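Local coordinates for L-lysine 6-oxidase (Marinomonas mediterranea, PDB 3WEU), which oxidises the epsilon-amino group of L-lysine with its cysteine tryptophylquinone cofactor, releasing ammonium and the hydrogen peroxide that makes it antibacterial, at residues E101-L107 and W455-P460; V353-Y357 and T395-V399. All coordinates share one frame; numbering follows the deposited sequence.

Contact 1 (E101-L107 and W455-P460). With EDO (1,2-ethanediol), chain I.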
loop_
_atom_site.group_PDB
_atom_site.type_symbol
_atom_site.label_atom_id
_atom_site.label_comp_id
_atom_site.label_asym_id
_atom_site.label_seq_id
_atom_site.Cartn_x
_atom_site.Cartn_y
_atom_site.Cartn_z
ATOM N N GLU A 101 18.736 17.720 -2.327
ATOM C CA GLU A 101 18.967 19.104 -2.309
ATOM C C GLU A 101 20.386 19.461 -2.737
ATOM O O GLU A 101 20.815 19.071 -3.840
ATOM C CB GLU A 101 18.541 19.657 -0.949
ATOM C CG GLU A 101 17.106 19.333 -0.608
ATOM C CD GLU A 101 16.902 17.915 -0.050
ATOM O OE1 GLU A 101 17.581 17.513 0.929
ATOM O OE2 GLU A 101 16.075 17.216 -0.645
ATOM N N LEU A 102 21.122 20.188 -1.903
ATOM C CA LEU A 102 22.390 20.726 -2.322
ATOM C C LEU A 102 23.571 19.775 -2.139
ATOM O O LEU A 102 24.707 20.103 -2.549
ATOM C CB LEU A 102 22.681 22.006 -1.608
ATOM C CG LEU A 102 22.174 23.348 -2.093
ATOM C CD1 LEU A 102 21.993 23.653 -3.556
ATOM C CD2 LEU A 102 21.506 24.303 -1.163
ATOM N N ASN A 103 23.285 18.581 -1.609
ATOM C CA ASN A 103 24.386 17.599 -1.449
ATOM C C ASN A 103 24.828 17.184 -2.807
ATOM O O ASN A 103 24.001 16.833 -3.700
ATOM C CB ASN A 103 23.935 16.406 -0.646
ATOM C CG ASN A 103 23.672 16.771 0.830
ATOM O OD1 ASN A 103 24.597 17.054 1.619
ATOM N ND2 ASN A 103 22.422 16.881 1.157
ATOM N N GLY A 104 26.144 17.182 -2.982
ATOM C CA GLY A 104 26.701 16.854 -4.266
ATOM C C GLY A 104 27.152 18.031 -5.041
ATOM O O GLY A 104 27.867 17.875 -5.999
ATOM N N ASN A 105 26.746 19.229 -4.616
ATOM C CA ASN A 105 27.097 20.486 -5.309
ATOM C C ASN A 105 28.462 21.016 -4.865
ATOM O O ASN A 105 28.651 21.498 -3.714
ATOM C CB ASN A 105 25.986 21.524 -5.045
ATOM C CG ASN A 105 26.159 22.816 -5.822
ATOM O OD1 ASN A 105 27.224 23.166 -6.305
ATOM N ND2 ASN A 105 25.062 23.590 -5.860
ATOM N N LEU A 106 29.407 20.978 -5.791
ATOM C CA LEU A 106 30.823 21.245 -5.492
ATOM C C LEU A 106 31.135 22.714 -5.371
ATOM O O LEU A 106 32.238 23.101 -4.977
ATOM C CB LEU A 106 31.734 20.549 -6.518
ATOM C CG LEU A 106 31.687 19.041 -6.462
ATOM C CD1 LEU A 106 32.335 18.326 -7.606
ATOM C CD2 LEU A 106 32.329 18.597 -5.182
ATOM N N LEU A 107 30.155 23.568 -5.680
ATOM C CA LEU A 107 30.300 24.941 -5.385
ATOM C C LEU A 107 30.420 25.207 -3.902
ATOM O O LEU A 107 30.902 26.281 -3.538
ATOM C CB LEU A 107 29.178 25.800 -5.982
ATOM C CG LEU A 107 29.174 25.737 -7.519
ATOM C CD1 LEU A 107 27.852 26.303 -8.041
ATOM C CD2 LEU A 107 30.327 26.498 -8.082
ATOM N N TRP A 455 21.575 22.490 -10.359
ATOM C CA TRP A 455 22.636 23.408 -9.989
ATOM C C TRP A 455 23.986 23.078 -10.556
ATOM O O TRP A 455 24.928 23.876 -10.409
ATOM C CB TRP A 455 22.692 23.620 -8.451
ATOM C CG TRP A 455 22.402 22.420 -7.655
ATOM C CD1 TRP A 455 21.395 22.264 -6.771
ATOM C CD2 TRP A 455 23.190 21.224 -7.585
ATOM N NE1 TRP A 455 21.463 21.033 -6.187
ATOM C CE2 TRP A 455 22.588 20.391 -6.618
ATOM C CE3 TRP A 455 24.393 20.810 -8.182
ATOM C CZ2 TRP A 455 23.063 19.080 -6.319
ATOM C CZ3 TRP A 455 24.908 19.513 -7.837
ATOM C CH2 TRP A 455 24.201 18.659 -6.936
ATOM N N SER A 456 24.076 21.986 -11.319
ATOM C CA SER A 456 25.305 21.816 -12.105
ATOM C C SER A 456 25.486 22.915 -13.101
ATOM O O SER A 456 26.596 23.234 -13.496
ATOM C CB SER A 456 25.313 20.421 -12.770
ATOM O OG SER A 456 24.214 20.215 -13.640
ATOM N N LEU A 457 24.392 23.524 -13.565
ATOM C CA LEU A 457 24.543 24.602 -14.513
ATOM C C LEU A 457 25.149 25.860 -13.971
ATOM O O LEU A 457 25.513 26.786 -14.737
ATOM C CB LEU A 457 23.193 24.944 -15.130
ATOM C CG LEU A 457 22.646 24.098 -16.277
ATOM C CD1 LEU A 457 23.394 24.448 -17.511
ATOM C CD2 LEU A 457 22.672 22.614 -16.023
ATOM N N GLN A 458 25.215 25.962 -12.648
ATOM C CA GLN A 458 25.881 27.055 -12.015
ATOM C C GLN A 458 27.408 26.846 -11.924
ATOM O O GLN A 458 28.153 27.776 -11.591
ATOM C CB GLN A 458 25.355 27.251 -10.587
ATOM C CG GLN A 458 23.942 27.834 -10.551
ATOM C CD GLN A 458 23.407 27.869 -9.143
ATOM O OE1 GLN A 458 24.111 28.265 -8.202
ATOM N NE2 GLN A 458 22.166 27.379 -8.971
ATOM N N ASN A 459 27.827 25.667 -12.233
ATOM C CA ASN A 459 29.243 25.319 -12.076
ATOM C C ASN A 459 30.082 25.617 -13.306
ATOM O O ASN A 459 29.852 25.028 -14.315
ATOM C CB ASN A 459 29.385 23.873 -11.710
ATOM C CG ASN A 459 30.756 23.605 -11.116
ATOM O OD1 ASN A 459 31.704 24.277 -11.494
ATOM N ND2 ASN A 459 30.832 22.730 -10.132
ATOM N N PRO A 460 30.995 26.599 -13.230
ATOM C CA PRO A 460 31.667 26.977 -14.416
ATOM C C PRO A 460 32.477 25.859 -15.060
ATOM O O PRO A 460 32.748 25.968 -16.283
ATOM C CB PRO A 460 32.638 28.073 -13.967
ATOM C CG PRO A 460 32.802 27.882 -12.503
ATOM C CD PRO A 460 31.453 27.379 -12.079
HETATM C C1 EDO I . 34.409 24.423 -8.898
HETATM O O1 EDO I . 33.475 25.215 -9.643
HETATM C C2 EDO I . 33.804 23.284 -8.116
HETATM O O2 EDO I . 33.370 22.244 -9.027
HETATM O O HOH W 1 27.266 22.864 -9.062
HETATM O O HOH W 2 24.643 26.339 -6.386
HETATM O O HOH W 3 28.754 20.558 -8.615
#

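Contact 2 (V353-Y357 and T395-V399)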
loop_
_atom_site.group_PDB
_atom_site.type_symbol
_atom_site.label_atom_id
_atom_site.label_comp_id
_atom_site.label_asym_id
_atom_site.label_seq_id
_atom_site.Cartn_x
_atom_site.Cartn_y
_atom_site.Cartn_z
ATOM N N VAL A 353 29.497 28.405 2.002
ATOM C CA VAL A 353 30.319 27.798 3.083
ATOM C C VAL A 353 29.468 26.788 3.799
ATOM O O VAL A 353 28.381 27.082 4.196
ATOM C CB VAL A 353 30.785 28.838 4.085
ATOM C CG1 VAL A 353 31.542 28.186 5.267
ATOM C CG2 VAL A 353 31.709 29.797 3.364
ATOM N N ILE A 354 29.967 25.586 3.962
ATOM C CA ILE A 354 29.268 24.575 4.705
ATOM C C ILE A 354 29.170 24.936 6.201
ATOM O O ILE A 354 30.149 25.403 6.769
ATOM C CB ILE A 354 30.067 23.270 4.543
ATOM C CG1 ILE A 354 29.862 22.740 3.097
ATOM C CG2 ILE A 354 29.706 22.270 5.606
ATOM C CD1 ILE A 354 30.830 21.600 2.837
ATOM N N GLY A 355 28.023 24.677 6.813
ATOM C CA GLY A 355 27.796 24.909 8.230
ATOM C C GLY A 355 27.574 26.331 8.630
ATOM O O GLY A 355 27.681 26.632 9.802
ATOM N N ASP A 356 27.249 27.261 7.701
ATOM C CA ASP A 356 27.077 28.627 8.073
ATOM C C ASP A 356 25.577 28.935 7.837
ATOM O O ASP A 356 25.124 28.984 6.711
ATOM C CB ASP A 356 27.970 29.415 7.186
ATOM C CG ASP A 356 28.035 30.877 7.520
ATOM O OD1 ASP A 356 27.137 31.452 8.218
ATOM O OD2 ASP A 356 29.029 31.478 7.021
ATOM N N TYR A 357 24.783 28.985 8.870
ATOM C CA TYR A 357 23.349 29.062 8.742
ATOM C C TYR A 357 22.785 30.455 8.908
ATOM O O TYR A 357 21.776 30.808 8.241
ATOM C CB TYR A 357 22.669 28.056 9.735
ATOM C CG TYR A 357 23.052 26.675 9.389
ATOM C CD1 TYR A 357 22.498 26.059 8.247
ATOM C CD2 TYR A 357 24.069 25.983 10.081
ATOM C CE1 TYR A 357 22.899 24.800 7.844
ATOM C CE2 TYR A 357 24.468 24.737 9.687
ATOM C CZ TYR A 357 23.894 24.145 8.593
ATOM O OH TYR A 357 24.317 22.943 8.126
ATOM N N THR A 395 25.708 16.861 10.091
ATOM C CA THR A 395 25.399 17.923 11.032
ATOM C C THR A 395 25.553 19.267 10.355
ATOM O O THR A 395 25.271 20.292 10.960
ATOM C CB THR A 395 26.295 17.882 12.303
ATOM O OG1 THR A 395 27.646 17.894 11.883
ATOM C CG2 THR A 395 26.047 16.640 13.159
ATOM N N ASP A 396 25.954 19.282 9.103
ATOM C CA ASP A 396 26.215 20.520 8.429
ATOM C C ASP A 396 25.646 20.552 6.971
ATOM O O ASP A 396 26.226 21.143 6.081
ATOM C CB ASP A 396 27.678 20.861 8.431
ATOM C CG ASP A 396 28.515 19.822 7.807
ATOM O OD1 ASP A 396 27.988 18.825 7.301
ATOM O OD2 ASP A 396 29.734 20.008 7.899
ATOM N N ASN A 397 24.511 19.888 6.797
ATOM C CA ASN A 397 23.779 19.923 5.525
ATOM C C ASN A 397 23.482 21.384 5.160
ATOM O O ASN A 397 23.056 22.186 6.033
ATOM C CB ASN A 397 22.514 19.145 5.715
ATOM C CG ASN A 397 21.725 19.004 4.426
ATOM O OD1 ASN A 397 22.290 18.802 3.314
ATOM N ND2 ASN A 397 20.400 19.205 4.556
ATOM N N VAL A 398 23.708 21.741 3.910
ATOM C CA VAL A 398 23.541 23.141 3.480
ATOM C C VAL A 398 22.054 23.456 3.370
ATOM O O VAL A 398 21.290 22.693 2.710
ATOM C CB VAL A 398 24.219 23.372 2.150
ATOM C CG1 VAL A 398 23.997 24.784 1.588
ATOM C CG2 VAL A 398 25.743 23.155 2.307
ATOM N N VAL A 399 21.698 24.580 3.976
ATOM C CA VAL A 399 20.313 25.106 3.990
ATOM C C VAL A 399 20.298 26.393 3.166
ATOM O O VAL A 399 21.212 27.198 3.199
ATOM C CB VAL A 399 19.912 25.416 5.432
ATOM C CG1 VAL A 399 18.621 26.204 5.566
ATOM C CG2 VAL A 399 19.838 24.119 6.201
#

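Contact 1 (E101-L107 and W455-P460)
Asn105 OD1 is gripped by two donors: Leu107 N at 3.0 Å, closing an Asx turn, and a water that also donates to Trp455 O. Asn105 ends a type II beta turn begun at Leu102, and the contact illustrates how a turn in the N-terminal family region can dock on one aromatic ring of the C-terminal region. With Asn105 CG anti to the backbone N (chi1 -174°), the carboxamide lies over one face of the Trp455 indole, the two planes 17° apart. Asn105 CB makes a CH-pi contact 3.5 Å from the centroid of the six-membered ring, while Asn105 ND2 reaches Trp455 CG at 3.4 Å. A second water links ND2 to Gln458 OE1, so both ends of the amide are held and its rotation is fixed. At the ring edge, Trp455 NE1 donates to Glu101 O at 3.1 Å in a bent bond that arrives from above the carbonyl plane; the Glu101 carboxylate itself goes to Tyr392 and Ser387. Leu107 CD1 packs against Gln458 CB. Beyond it, Asn459 grips a 1,2-ethanediol, probably from the crystallisation liquor: ND2 donates almost straight to O2, and OD1 accepts from O1 at 2.7 Å.

Contact 2 (V353-Y357 and T395-V399)
The Tyr357 ring meets segment 395-399 at its edge, with Asn397 O and Val399 CB both near the ring plane and Val399 CG2 approaching obliquely, 3.5 Å from Tyr357 CE1. Placing CG beside the backbone N and anti to the carbonyl carbon (chi1 -63°) sends the ring toward the other segment, although the bond leaving the backbone does not aim at it. At the end of the ring, Tyr357 OH donates to Asn397 O in a short bond of 2.6 Å, reaching the oxygen from above its carbonyl plane, 47° out of it. The same hydroxyl stands over the face of the peptide group joining Asp396 to Asn397, 3.0 Å from Asp396 C, a close fit that leaves Asp396 O and Asn397 N near the hydroxyl without bonding to it. The tyrosine thus ties down backbone with its hydroxyl while its ring packs on the Val399 side chain.

A type II beta turn from Val353 to Asp356 supplies the second half of the interface. Gly355, with positive phi, occupies its third position and brings the backbones together, its CA 4.7 Å from Asp396 CA. From the same turn, Ile354 CG2 presses on the carboxylate of Asp396, 3.2 Å from OD2, while the other carboxylate oxygen, OD1, forms a salt bridge with Arg117. Ile354 CG1 also packs loosely on Val398 CG2, at 4.2 Å. The bond leaving the Asn397 backbone points away from 353-357, and its ND2 bonds to Ser388 O and Ser387 OG.

Both segments are irregular, and the touching parts run 69° apart. The contact fastens a loop of the C-terminal family region, 395-399, to the turn at 353-356. Segment 353-357 lies between helix 336-344 and strand 381-382, whereas 395-399 follows that strand and leads directly into strand 400-402.

In the fold
Both segments of contact 2 fall in the sequence between the two that contact 1 brings together, and the centres of the two contacts lie about 14 Å apart. They touch directly through segments 101-107 and 395-399: Asn103 ND2 probably donates to Asn397 OD1 at 2.9 Å, and Leu102 CD2 packs on Val398 CG1 at 3.7 Å. Ser387 bonds to both Glu101 and Asn397, and Arg117 touches Asn103 while pairing with Asp396. A run of side-by-side contacts thus leads from Trp455 through the turn at Leu102-Asn105 and segment 395-399 to Tyr357. Neither contact includes Cys516 or Trp581, the residues cross-linked in the quinone cofactor.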